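PDB 6GRH: microcin B17-processing protein McbB from Escherichia coli str. K-12 substr. MG1655, which is necessary for processing the inactive precursor McbA into the active antibiotic peptide microcin B17. Local coordinates for residues E236-F241 and A272-C277; G189-F194 and V284-A289; N14-E19 and T254-V259; V96-I101 and S138-L143; E146-D151 and M227-L232. All blocks are in the same frame, centred on the assembly; numbering follows the deposited sequence. Where two conformers were deposited one is given.

Contact 1: E236-F241 and A272-C277; sequences ESERGF and ADLITC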
# COMPACT_ATOMS: atom_id res chain seq x y z
N GLU B 236 32.29 8.96 6.15
CA GLU B 236 32.09 10.39 6.30
C GLU B 236 30.92 10.90 5.45
O GLU B 236 30.14 11.73 5.93
CB GLU B 236 33.36 11.21 5.99
CG GLU B 236 33.27 12.69 6.41
CD GLU B 236 34.23 13.68 5.71
OE1 GLU B 236 35.45 13.45 5.60
OE2 GLU B 236 33.74 14.75 5.27
N SER B 237 30.77 10.43 4.22
CA SER B 237 29.72 10.98 3.37
C SER B 237 28.31 10.61 3.88
O SER B 237 27.42 11.43 3.83
CB SER B 237 29.90 10.58 1.91
OG SER B 237 29.58 9.21 1.74
N GLU B 238 28.13 9.38 4.37
CA GLU B 238 26.84 8.98 4.93
C GLU B 238 26.49 9.84 6.16
O GLU B 238 25.36 10.28 6.33
CB GLU B 238 26.80 7.50 5.31
CG GLU B 238 26.70 6.55 4.12
CD GLU B 238 28.00 6.32 3.38
OE1 GLU B 238 29.09 6.67 3.88
OE2 GLU B 238 27.92 5.80 2.24
N ARG B 239 27.49 10.08 7.00
CA ARG B 239 27.30 10.96 8.16
C ARG B 239 26.91 12.39 7.76
O ARG B 239 26.02 12.98 8.39
CB ARG B 239 28.53 10.98 9.07
CG ARG B 239 28.79 9.67 9.75
CD ARG B 239 29.99 9.71 10.66
NE ARG B 239 30.10 8.41 11.32
CZ ARG B 239 30.93 7.43 10.98
NH1 ARG B 239 31.84 7.56 9.99
NH2 ARG B 239 30.88 6.29 11.65
N GLY B 240 27.53 12.91 6.71
CA GLY B 240 27.24 14.28 6.20
C GLY B 240 25.83 14.42 5.66
O GLY B 240 25.11 15.36 5.96
N PHE B 241 25.43 13.42 4.88
CA PHE B 241 24.06 13.31 4.35
C PHE B 241 23.06 13.27 5.49
O PHE B 241 22.10 14.04 5.50
CB PHE B 241 24.00 12.04 3.50
CG PHE B 241 22.70 11.82 2.77
CD1 PHE B 241 22.44 12.46 1.55
CD2 PHE B 241 21.77 10.92 3.25
CE1 PHE B 241 21.26 12.21 0.84
CE2 PHE B 241 20.60 10.67 2.55
CZ PHE B 241 20.34 11.31 1.35
N ALA B 272 15.58 7.50 4.22
CA ALA B 272 16.45 7.79 3.09
C ALA B 272 17.26 6.55 2.73
O ALA B 272 17.88 5.95 3.60
CB ALA B 272 17.38 8.95 3.42
N ASP B 273 17.23 6.14 1.47
CA ASP B 273 18.11 5.10 1.00
C ASP B 273 19.50 5.70 0.78
O ASP B 273 19.66 6.59 -0.05
CB ASP B 273 17.58 4.50 -0.30
CG ASP B 273 18.38 3.30 -0.76
OD1 ASP B 273 17.79 2.21 -0.93
OD2 ASP B 273 19.61 3.42 -0.95
N LEU B 274 20.50 5.23 1.53
CA LEU B 274 21.85 5.79 1.45
C LEU B 274 22.59 5.50 0.14
O LEU B 274 23.58 6.18 -0.18
CB LEU B 274 22.69 5.35 2.65
CG LEU B 274 22.24 5.94 3.99
CD1 LEU B 274 22.97 5.24 5.13
CD2 LEU B 274 22.44 7.44 4.03
N ILE B 275 22.10 4.53 -0.64
CA ILE B 275 22.68 4.21 -1.94
C ILE B 275 22.13 5.15 -3.03
O ILE B 275 22.89 5.82 -3.72
CB ILE B 275 22.44 2.73 -2.33
CG1 ILE B 275 22.84 1.77 -1.19
CG2 ILE B 275 23.20 2.36 -3.62
CD1 ILE B 275 24.27 1.94 -0.71
N THR B 276 20.81 5.17 -3.19
CA THR B 276 20.17 5.99 -4.22
C THR B 276 19.94 7.41 -3.81
O THR B 276 19.64 8.24 -4.66
CB THR B 276 18.79 5.42 -4.65
OG1 THR B 276 17.90 5.46 -3.53
CG2 THR B 276 18.94 4.04 -5.21
N CYS B 277 20.05 7.70 -2.52
CA CYS B 277 19.71 8.99 -1.92
C CYS B 277 18.25 9.44 -2.05
O CYS B 277 17.96 10.61 -1.85
CB CYS B 277 20.68 10.11 -2.34
SG CYS B 277 22.41 9.60 -2.26
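Phe241, in the early part of helix 236-254, pushes its ring against the Asx turn that follows strand 269-273, where it meets Ala272, Leu274 and Cys277. Beyond CB, its CG lies anti to the backbone N (chi1 -175°), and from there the ring extends to 272-277. Phe241 CD2 is 3.6 Å from Leu274 CD2. Phe241 CE2 lies between that methyl and Ala272, and Ala272 CB sits in the ring plane, at the edge, 3.8 Å from Phe241 CE2. At the far end Phe241 CE1 is 3.9 Å from Cys277 CB, and CZ is about equally close to the same atom. One turn back, the CG of Glu238 brushes Leu274 CD1; its carboxylate serves the subunit interface, with OE2 forming salt bridges to Lys247 and Arg248 of the second subunit. Leu274 thus touches two helix side chains, CD1 on Glu238 and CD2 on Phe241.

In the conformer described, Asp273 OD2 accepts from Ile275 N at 2.7 Å and from Thr276 N at 3.1 Å, the latter arriving from above the carboxylate plane. Beyond the turn, Cys277 SG lies 4.8 Å from the Phe241 ring centroid, obliquely, 34° off the ring normal.

Contact 2: G189-F194 and V284-A289; sequences GTPCHF and VIHWQA. With ZN (zinc ion), chain F.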
# COMPACT_ATOMS: atom_id res chain seq x y z
N GLY B 189 -0.66 12.08 20.97
CA GLY B 189 -1.04 10.68 20.80
C GLY B 189 -0.45 9.98 19.58
O GLY B 189 -1.05 9.03 19.08
N THR B 190 0.71 10.45 19.09
CA THR B 190 1.33 9.93 17.88
C THR B 190 2.22 8.70 18.18
O THR B 190 2.67 8.54 19.32
CB THR B 190 2.20 10.98 17.17
OG1 THR B 190 3.18 11.49 18.06
CG2 THR B 190 1.35 12.14 16.66
N PRO B 191 2.47 7.84 17.16
CA PRO B 191 3.23 6.61 17.39
C PRO B 191 4.67 6.82 17.76
O PRO B 191 5.33 7.69 17.23
CB PRO B 191 3.15 5.88 16.03
CG PRO B 191 1.94 6.42 15.37
CD PRO B 191 1.93 7.88 15.79
N CYS B 192 5.14 5.95 18.64
CA CYS B 192 6.47 5.99 19.18
C CYS B 192 7.47 5.27 18.29
O CYS B 192 7.13 4.76 17.24
CB CYS B 192 6.42 5.40 20.59
SG CYS B 192 6.50 3.59 20.64
N HIS B 193 8.73 5.29 18.69
CA HIS B 193 9.79 4.57 17.98
C HIS B 193 9.49 3.09 17.70
O HIS B 193 9.77 2.58 16.62
CB HIS B 193 11.05 4.60 18.78
CG HIS B 193 12.10 3.69 18.26
ND1 HIS B 193 12.73 3.90 17.05
CD2 HIS B 193 12.64 2.56 18.78
CE1 HIS B 193 13.61 2.94 16.85
NE2 HIS B 193 13.58 2.11 17.88
N PHE B 194 8.94 2.41 18.70
CA PHE B 194 8.70 0.96 18.58
C PHE B 194 7.60 0.69 17.54
O PHE B 194 7.68 -0.27 16.77
CB PHE B 194 8.49 0.34 19.96
CG PHE B 194 9.71 0.43 20.82
CD1 PHE B 194 10.83 -0.34 20.52
CD2 PHE B 194 9.79 1.37 21.84
CE1 PHE B 194 12.00 -0.19 21.24
CE2 PHE B 194 10.95 1.50 22.59
CZ PHE B 194 12.06 0.72 22.29
N VAL B 284 3.20 6.15 9.87
CA VAL B 284 3.04 4.75 10.33
C VAL B 284 1.86 4.68 11.30
O VAL B 284 1.58 5.63 11.99
CB VAL B 284 4.32 4.16 10.95
CG1 VAL B 284 5.54 4.49 10.08
CG2 VAL B 284 4.52 4.61 12.38
N ILE B 285 1.22 3.53 11.36
CA ILE B 285 0.18 3.26 12.34
C ILE B 285 0.80 2.86 13.69
O ILE B 285 1.97 2.49 13.77
CB ILE B 285 -0.82 2.18 11.85
CG1 ILE B 285 -0.16 0.81 11.67
CG2 ILE B 285 -1.47 2.60 10.53
CD1 ILE B 285 -1.12 -0.31 11.43
N HIS B 286 0.01 2.98 14.74
CA HIS B 286 0.38 2.41 16.05
C HIS B 286 0.50 0.90 15.91
O HIS B 286 -0.33 0.26 15.26
CB HIS B 286 -0.68 2.72 17.10
CG HIS B 286 -0.74 4.16 17.49
ND1 HIS B 286 -1.53 5.08 16.83
CD2 HIS B 286 -0.12 4.84 18.48
CE1 HIS B 286 -1.38 6.27 17.39
NE2 HIS B 286 -0.54 6.15 18.40
N TRP B 287 1.57 0.33 16.44
CA TRP B 287 1.74 -1.11 16.37
C TRP B 287 0.80 -1.75 17.40
O TRP B 287 0.68 -1.28 18.54
CB TRP B 287 3.18 -1.47 16.63
CG TRP B 287 3.46 -2.92 16.64
CD1 TRP B 287 3.02 -3.85 15.76
CD2 TRP B 287 4.34 -3.59 17.54
NE1 TRP B 287 3.56 -5.07 16.06
CE2 TRP B 287 4.38 -4.93 17.15
CE3 TRP B 287 5.10 -3.18 18.64
CZ2 TRP B 287 5.16 -5.88 17.82
CZ3 TRP B 287 5.87 -4.12 19.31
CH2 TRP B 287 5.89 -5.46 18.89
N GLN B 288 0.07 -2.76 16.95
CA GLN B 288 -0.92 -3.42 17.80
C GLN B 288 -0.38 -3.90 19.16
O GLN B 288 -1.14 -3.89 20.14
CB GLN B 288 -1.58 -4.60 17.07
CG GLN B 288 -0.63 -5.69 16.61
CD GLN B 288 -1.29 -6.65 15.65
OE1 GLN B 288 -2.51 -6.88 15.71
NE2 GLN B 288 -0.50 -7.20 14.74
N ALA B 289 0.89 -4.36 19.19
CA ALA B 289 1.49 -4.84 20.42
C ALA B 289 2.24 -3.80 21.23
O ALA B 289 2.85 -4.16 22.24
CB ALA B 289 2.40 -6.02 20.17
ZN ZN F . 4.42 2.72 20.07
O HOH W 1 1.17 7.03 20.98
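His286 CG is anti to the carbonyl carbon (chi1 -69°), and with chi2 at 89° the ring turns a face to Pro191, whose side chain it meets at about a right angle. Pro191 CG stands over the middle of the ring, 3.8 Å from its centroid, a CH-pi contact. The same CG is 3.5 Å from Val284 O, and Pro191 CB rests on Val284 CG2, so the pyrrolidine touches the imidazole and Val284 alike. In the plane of the ring, at its edge, His286 NE2 makes a weak, bent hydrogen bond to Gly189 O (3.0 Å). A water that donates to Thr190 O at 2.7 Å also lies in that plane, 3.2 Å from His286 NE2.

Next to Pro191, Cys192 places SG between its backbone N and carbonyl carbon (chi1 83°) and binds the zinc ion at 2.3 Å. Cys195, Cys290 and Cys292 complete a four-cysteine site, consistent with a structural rather than catalytic zinc, so both segments run directly into metal ligands. Cys192 is also the N-cap of helix 193-204. That helix presents His196 and Trp200 to Val284, and Cys195 and Glu198 to Trp287, while helix 150-160 lies against Cys192 and Phe194.

Contact 3: N14-E19 and T254-V259; sequences NILPFE and TGTSLV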
# COMPACT_ATOMS: atom_id res chain seq x y z
N ASN B 14 13.29 36.62 10.63
CA ASN B 14 14.17 35.52 10.16
C ASN B 14 14.91 36.00 8.94
O ASN B 14 14.29 36.56 8.05
CB ASN B 14 13.35 34.28 9.79
CG ASN B 14 12.37 33.90 10.88
OD1 ASN B 14 11.15 33.98 10.71
ND2 ASN B 14 12.90 33.58 12.03
N ILE B 15 16.23 35.81 8.91
CA ILE B 15 17.05 36.10 7.73
C ILE B 15 17.11 34.84 6.86
O ILE B 15 17.49 33.77 7.34
CB ILE B 15 18.46 36.62 8.11
CG1 ILE B 15 18.34 37.86 8.98
CG2 ILE B 15 19.29 36.96 6.89
CD1 ILE B 15 19.64 38.31 9.59
N LEU B 16 16.73 34.98 5.60
CA LEU B 16 16.58 33.84 4.69
C LEU B 16 17.86 33.67 3.89
O LEU B 16 18.73 34.52 3.96
CB LEU B 16 15.36 34.03 3.78
CG LEU B 16 14.04 34.28 4.51
CD1 LEU B 16 12.93 34.78 3.59
CD2 LEU B 16 13.60 33.00 5.22
N PRO B 17 18.00 32.57 3.15
CA PRO B 17 19.23 32.43 2.36
C PRO B 17 19.35 33.44 1.22
O PRO B 17 18.40 33.61 0.44
CB PRO B 17 19.13 31.00 1.78
CG PRO B 17 18.22 30.29 2.73
CD PRO B 17 17.20 31.34 3.09
N PHE B 18 20.50 34.10 1.12
CA PHE B 18 20.76 35.00 -0.00
C PHE B 18 22.24 35.25 -0.15
O PHE B 18 23.02 34.95 0.77
CB PHE B 18 20.01 36.32 0.17
CG PHE B 18 20.56 37.21 1.24
CD1 PHE B 18 20.24 37.02 2.56
CD2 PHE B 18 21.43 38.26 0.91
CE1 PHE B 18 20.74 37.85 3.56
CE2 PHE B 18 21.92 39.09 1.90
CZ PHE B 18 21.59 38.88 3.22
N GLU B 19 22.65 35.78 -1.30
CA GLU B 19 23.99 36.33 -1.47
C GLU B 19 23.87 37.75 -2.02
O GLU B 19 22.90 38.09 -2.71
CB GLU B 19 24.88 35.48 -2.39
CG GLU B 19 25.16 34.04 -1.94
CD GLU B 19 26.02 33.91 -0.68
OE1 GLU B 19 26.88 34.78 -0.41
OE2 GLU B 19 25.82 32.94 0.08
N THR B 254 10.90 23.29 13.89
CA THR B 254 11.17 24.34 14.87
C THR B 254 11.94 25.54 14.34
O THR B 254 12.15 26.49 15.09
CB THR B 254 12.00 23.80 16.08
OG1 THR B 254 13.31 23.38 15.63
CG2 THR B 254 11.29 22.64 16.75
N GLY B 255 12.42 25.50 13.11
CA GLY B 255 13.33 26.54 12.64
C GLY B 255 12.69 27.48 11.63
O GLY B 255 11.46 27.63 11.55
N THR B 256 13.53 28.11 10.83
CA THR B 256 13.06 29.02 9.80
C THR B 256 12.44 28.20 8.66
O THR B 256 13.15 27.51 7.92
CB THR B 256 14.23 29.88 9.28
OG1 THR B 256 14.72 30.66 10.36
CG2 THR B 256 13.80 30.77 8.12
N SER B 257 11.13 28.27 8.56
CA SER B 257 10.40 27.50 7.56
C SER B 257 10.67 28.10 6.18
O SER B 257 10.48 29.31 5.99
CB SER B 257 8.89 27.50 7.88
OG SER B 257 8.17 26.77 6.88
N LEU B 258 11.21 27.30 5.27
CA LEU B 258 11.44 27.74 3.89
C LEU B 258 10.40 27.16 2.89
O LEU B 258 10.05 27.82 1.91
CB LEU B 258 12.86 27.33 3.49
CG LEU B 258 13.99 28.00 4.27
CD1 LEU B 258 15.32 27.41 3.86
CD2 LEU B 258 13.96 29.50 4.04
N VAL B 259 9.93 25.95 3.14
CA VAL B 259 8.92 25.30 2.30
C VAL B 259 7.89 24.75 3.29
O VAL B 259 8.26 23.96 4.15
CB VAL B 259 9.55 24.15 1.50
CG1 VAL B 259 8.47 23.33 0.76
CG2 VAL B 259 10.56 24.70 0.50
O HOH W 2 16.89 31.79 9.28
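Asn14 and Thr256 bring the two backbones to their nearest approach, with the CA of Asn14 6.6 Å from the CA of Thr256. Asn14 and Ile15 belong to strand 13-23, which is interrupted at Leu16 and Pro17 before it resumes; the partner is an irregular linker between helix 236-254 and strand 261-262. No direct backbone bond links the segments; side chains and a water make the contact.

Leu16 CD2 does most of the touching: it lies 3.7 Å from both Thr256 CG2 and Leu258 CD2, one methyl bearing on both partners. Thr256 holds CG2 anti to its backbone N, with OG1 anti to the carbonyl carbon (chi1 -62°), which puts the methyl against Leu16 and the hydroxyl near Asn14 and the bridging water. Leu16 and Leu258 run antiparallel alongside one another; Pro17, by contrast, meets Leu258 tip to tip, with its CD 3.8 Å from Leu258 CD2. Asn14 CB is 3.9 Å from Thr256 CG2, and its ND2 is 3.8 Å from Thr256 OG1; its OD1 is taken by Thr89.

The segment 14-19 lies in the N-terminal antiparallel-sheet domain, consistent with the winged-helix-like precursor-recognition domain found in many RiPP-processing proteins, and the linker belongs to the larger domain that follows. Ala233 and Ile275 of the second subunit pack on Pro17 and Leu258, respectively.

Polar chemistry between the segments is carried by one water, which donates to Ile15 O at 2.8 Å and lies 2.7 Å from Thr256 OG1. Between these two segments the join is apolar packing plus one water bridge, with no direct hydrogen bond.

Contact 4: V96-I101 and S138-L143; sequences VNSVII and STLIWL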
# COMPACT_ATOMS: atom_id res chain seq x y z
N VAL B 96 9.75 24.78 22.69
CA VAL B 96 10.50 26.01 22.91
C VAL B 96 12.00 25.80 22.74
O VAL B 96 12.75 26.76 22.68
CB VAL B 96 10.22 26.61 24.29
CG1 VAL B 96 8.71 26.85 24.48
CG2 VAL B 96 10.78 25.77 25.44
N ASN B 97 12.42 24.54 22.72
CA ASN B 97 13.80 24.18 22.62
C ASN B 97 13.94 22.75 22.10
O ASN B 97 13.02 21.96 22.27
CB ASN B 97 14.34 24.24 24.04
CG ASN B 97 15.77 23.85 24.13
OD1 ASN B 97 16.15 23.06 24.99
ND2 ASN B 97 16.58 24.37 23.19
N SER B 98 15.07 22.46 21.45
CA SER B 98 15.48 21.11 21.09
C SER B 98 16.79 20.70 21.78
O SER B 98 17.65 21.55 22.08
CB SER B 98 15.64 21.01 19.58
OG SER B 98 14.39 21.09 18.92
N VAL B 99 16.94 19.40 22.04
CA VAL B 99 18.21 18.82 22.48
C VAL B 99 18.50 17.64 21.57
O VAL B 99 17.58 16.97 21.13
CB VAL B 99 18.22 18.39 23.95
CG1 VAL B 99 18.06 19.59 24.87
CG2 VAL B 99 17.14 17.38 24.30
N ILE B 100 19.77 17.39 21.31
CA ILE B 100 20.19 16.21 20.58
C ILE B 100 20.92 15.29 21.55
O ILE B 100 21.88 15.72 22.21
CB ILE B 100 21.09 16.56 19.39
CG1 ILE B 100 20.28 17.39 18.39
CG2 ILE B 100 21.60 15.27 18.72
CD1 ILE B 100 21.09 17.87 17.22
N ILE B 101 20.42 14.06 21.71
CA ILE B 101 21.05 13.05 22.55
C ILE B 101 21.62 12.01 21.60
O ILE B 101 20.92 11.53 20.67
CB ILE B 101 20.06 12.39 23.56
CG1 ILE B 101 19.43 13.45 24.48
CG2 ILE B 101 20.79 11.36 24.39
CD1 ILE B 101 18.42 12.96 25.50
N SER B 138 8.48 21.33 27.50
CA SER B 138 8.24 21.66 26.11
C SER B 138 9.49 21.58 25.22
O SER B 138 9.71 22.44 24.39
CB SER B 138 7.60 23.05 25.98
OG SER B 138 6.46 23.13 26.81
N THR B 139 10.27 20.52 25.41
CA THR B 139 11.49 20.31 24.64
C THR B 139 11.29 19.17 23.65
O THR B 139 10.70 18.13 24.02
CB THR B 139 12.63 19.93 25.58
OG1 THR B 139 12.84 20.99 26.51
CG2 THR B 139 13.91 19.64 24.83
N LEU B 140 11.75 19.37 22.42
CA LEU B 140 11.87 18.28 21.44
C LEU B 140 13.20 17.56 21.67
O LEU B 140 14.27 18.17 21.64
CB LEU B 140 11.80 18.81 20.02
CG LEU B 140 11.94 17.83 18.84
CD1 LEU B 140 10.81 16.82 18.83
CD2 LEU B 140 11.99 18.59 17.54
N ILE B 141 13.14 16.26 21.94
CA ILE B 141 14.33 15.46 22.14
C ILE B 141 14.61 14.66 20.88
O ILE B 141 13.82 13.77 20.50
CB ILE B 141 14.17 14.51 23.36
CG1 ILE B 141 13.84 15.31 24.62
CG2 ILE B 141 15.41 13.65 23.52
CD1 ILE B 141 13.58 14.48 25.86
N TRP B 142 15.74 14.96 20.23
CA TRP B 142 16.21 14.20 19.10
C TRP B 142 17.24 13.18 19.58
O TRP B 142 18.29 13.55 20.07
CB TRP B 142 16.85 15.11 18.04
CG TRP B 142 17.04 14.38 16.73
CD1 TRP B 142 17.80 13.24 16.52
CD2 TRP B 142 16.44 14.69 15.47
NE1 TRP B 142 17.73 12.86 15.21
CE2 TRP B 142 16.88 13.70 14.55
CE3 TRP B 142 15.59 15.70 15.02
CZ2 TRP B 142 16.49 13.69 13.21
CZ3 TRP B 142 15.19 15.69 13.70
CH2 TRP B 142 15.64 14.68 12.80
N LEU B 143 16.92 11.88 19.45
CA LEU B 143 17.85 10.82 19.81
C LEU B 143 18.44 10.21 18.55
O LEU B 143 17.70 9.62 17.77
CB LEU B 143 17.13 9.76 20.63
CG LEU B 143 17.87 8.48 21.00
CD1 LEU B 143 19.13 8.74 21.82
CD2 LEU B 143 16.90 7.58 21.77
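Val99 and Ile141 lie side by side and point the same way, as expected of neighbours in register on parallel strands. Val99 CG2 is 3.9 Å from Ile141 CG1, and the Thr139 side chain crosses that of Val99 at about a right angle, Thr139 CG2 4.0 Å from Val99 CG2. Further along this face Ile101 crosses Ile141: its CG1 is anti to the carbonyl carbon and its chain extended at chi2 (179°), which lays CD1 3.7 Å from Ile141 CG2. Its other branch, CG2, approaches Leu143 CD1. On the reverse face Ile100 runs beside Trp142, with Ile100 CG1 4.1 Å from Trp142 CB. Trp142 has CG anti to the backbone N (chi1 -166°); its indole ends away from strand 97-102, and NE1 bonds to Ser171 OG.

The backbones pair as parallel strands. Leu140 and Trp142 each use both N and O on this partner: Leu140 N gives to Asn97 O, Val99 N to Leu140 O (3.0 Å), Trp142 N to Val99 O, and Ile101 N to Trp142 O (2.7 Å, N-H...O angle 167°). Val96 N also gives to Ser138 O. Ser98 and Ile100 direct their backbone bonds to the other side.

These are adjacent strands of the mixed sheet, whose parallel part resembles the Rossmann-type core of E1-like enzymes. Strand 122-127 pairs with the far side of 97-102, and 167-174 with that of 139-144. Helix 150-160 covers Ile101, Ile141 and Leu143, whereas helix 236-254 lies over Ser98, Leu140 and Trp142.

Contact 5: E146-D151 and M227-L232; sequences ENYHSD and MTLPAL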
# COMPACT_ATOMS: atom_id res chain seq x y z
N GLU B 146 24.09 5.80 16.04
CA GLU B 146 24.85 4.97 15.10
C GLU B 146 24.86 3.51 15.54
O GLU B 146 24.71 2.60 14.72
CB GLU B 146 26.29 5.47 14.93
CG GLU B 146 26.37 6.64 13.99
CD GLU B 146 27.75 6.99 13.46
OE1 GLU B 146 28.72 6.19 13.56
OE2 GLU B 146 27.83 8.08 12.90
N ASN B 147 25.06 3.27 16.83
CA ASN B 147 25.06 1.92 17.35
C ASN B 147 23.75 1.71 18.11
O ASN B 147 23.65 2.00 19.30
CB ASN B 147 26.30 1.70 18.18
CG ASN B 147 27.55 1.99 17.39
OD1 ASN B 147 27.73 1.47 16.28
ND2 ASN B 147 28.42 2.85 17.93
N TYR B 148 22.77 1.19 17.39
CA TYR B 148 21.41 1.08 17.91
C TYR B 148 21.29 -0.04 18.96
O TYR B 148 21.87 -1.09 18.81
CB TYR B 148 20.44 0.81 16.76
CG TYR B 148 19.04 0.62 17.22
CD1 TYR B 148 18.18 1.70 17.35
CD2 TYR B 148 18.56 -0.65 17.56
CE1 TYR B 148 16.90 1.53 17.83
CE2 TYR B 148 17.28 -0.84 18.02
CZ TYR B 148 16.45 0.25 18.15
OH TYR B 148 15.17 0.05 18.58
N HIS B 149 20.56 0.22 20.02
CA HIS B 149 20.04 -0.83 20.89
C HIS B 149 18.72 -0.29 21.41
O HIS B 149 18.66 0.88 21.82
CB HIS B 149 20.98 -1.17 22.05
CG HIS B 149 20.66 -2.48 22.70
ND1 HIS B 149 19.50 -2.70 23.41
CD2 HIS B 149 21.32 -3.67 22.70
CE1 HIS B 149 19.45 -3.95 23.82
NE2 HIS B 149 20.55 -4.56 23.40
N SER B 150 17.68 -1.12 21.39
CA SER B 150 16.34 -0.74 21.86
C SER B 150 16.29 -0.28 23.32
O SER B 150 15.48 0.57 23.64
CB SER B 150 15.33 -1.88 21.66
OG SER B 150 15.71 -3.05 22.33
N ASP B 151 17.12 -0.86 24.18
CA ASP B 151 17.26 -0.41 25.58
C ASP B 151 17.59 1.07 25.74
O ASP B 151 17.18 1.68 26.72
CB ASP B 151 18.32 -1.23 26.33
CG ASP B 151 17.83 -2.60 26.78
OD1 ASP B 151 16.63 -2.91 26.64
OD2 ASP B 151 18.66 -3.36 27.31
N MET B 227 16.53 -5.58 21.01
CA MET B 227 17.20 -5.82 19.75
C MET B 227 18.21 -4.77 19.33
O MET B 227 18.19 -3.62 19.78
CB MET B 227 16.17 -5.91 18.65
CG MET B 227 15.14 -4.82 18.73
SD MET B 227 14.47 -4.68 17.10
CE MET B 227 13.28 -3.36 17.39
N THR B 228 19.08 -5.23 18.45
CA THR B 228 19.99 -4.41 17.69
C THR B 228 19.52 -4.50 16.23
O THR B 228 18.60 -5.27 15.93
CB THR B 228 21.42 -4.95 17.82
OG1 THR B 228 21.44 -6.30 17.35
CG2 THR B 228 21.87 -4.92 19.29
N LEU B 229 20.14 -3.74 15.34
CA LEU B 229 19.71 -3.68 13.94
C LEU B 229 20.90 -3.81 13.01
O LEU B 229 21.88 -3.08 13.19
CB LEU B 229 19.03 -2.35 13.65
CG LEU B 229 17.76 -2.02 14.42
CD1 LEU B 229 17.33 -0.58 14.13
CD2 LEU B 229 16.64 -3.01 14.10
N PRO B 230 20.82 -4.71 12.01
CA PRO B 230 21.88 -4.73 11.01
C PRO B 230 21.85 -3.45 10.12
O PRO B 230 20.77 -2.88 9.85
CB PRO B 230 21.59 -6.01 10.21
CG PRO B 230 20.12 -6.18 10.32
CD PRO B 230 19.71 -5.62 11.65
N ALA B 231 23.03 -2.99 9.72
CA ALA B 231 23.17 -1.81 8.87
C ALA B 231 24.53 -1.77 8.22
O ALA B 231 25.46 -2.40 8.71
CB ALA B 231 22.98 -0.53 9.67
N LEU B 232 24.64 -1.05 7.11
CA LEU B 232 25.92 -0.92 6.42
C LEU B 232 26.81 0.01 7.24
O LEU B 232 26.32 0.89 7.95
CB LEU B 232 25.76 -0.37 5.00
CG LEU B 232 25.35 -1.33 3.87
CD1 LEU B 232 25.59 -0.64 2.54
CD2 LEU B 232 26.09 -2.66 3.90
O HOH W 3 22.51 -2.16 16.30
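Tyr148 carries Leu229 on one face of its ring, with CD1 3.7 Å from the ring centroid in a CH-pi contact and Leu229 CG 3.5 Å from Tyr148 CD2; Thr228 CA lies at the edge, near the ring plane. The second flat group, the imidazole of His149, has Met227 O over one face, toward the rim, and Asp151 N in its plane at the edge. His149 ND1 accepts from that nitrogen at 3.1 Å, the N-cap bond that starts helix 150-160. Its CD2 touches Thr228 CG2.

Beside the rings the two chains are tied by a reciprocal pair of hydrogen bonds. Ser150 N donates to Met227 O at 3.0 Å with an N-H...O angle of 161°. Ser150 OG, set between its backbone N and carbonyl carbon (chi1 59°), accepts in return from Met227 N, also at 3.0 Å. A water spans the next pair of backbones, donating to Tyr148 O at 2.8 Å and accepting from Leu229 N.

The phenol tip reaches past this contact to His193, and Ile197 on helix 193-204 packs against Tyr148, Met227 and Leu229. The loop 227-232 is thus fastened to the start of helix 150-160 through both backbone groups of Met227. An ND1 engaged as acceptor would favour the imidazole tautomer protonated at NE2, and Ser150 serves the incoming loop through its hydroxyl and its backbone N together.

Overall arrangement
From the N terminus, contact 3 opens first, at 14-19, and closes only at 254-259, joining the N-terminal domain to the rest of the chain. Contacts 4 and 5 open and close in series within that span: contact 4 pairs two neighbouring parallel strands, and contact 5 then ties the start of helix 150-160 to the loop before helix 236-254. Contact 2 opens inside the span of contact 5 and closes near the C terminus, thus crossing contacts 5 and 3. Contact 1 lies within the span of contact 2 but crosses contact 3. In space, Arg239 of contact 1 forms a salt bridge with Glu146 of contact 5, whereas contacts 2 and 3 stand on opposite sides of the chain's centre.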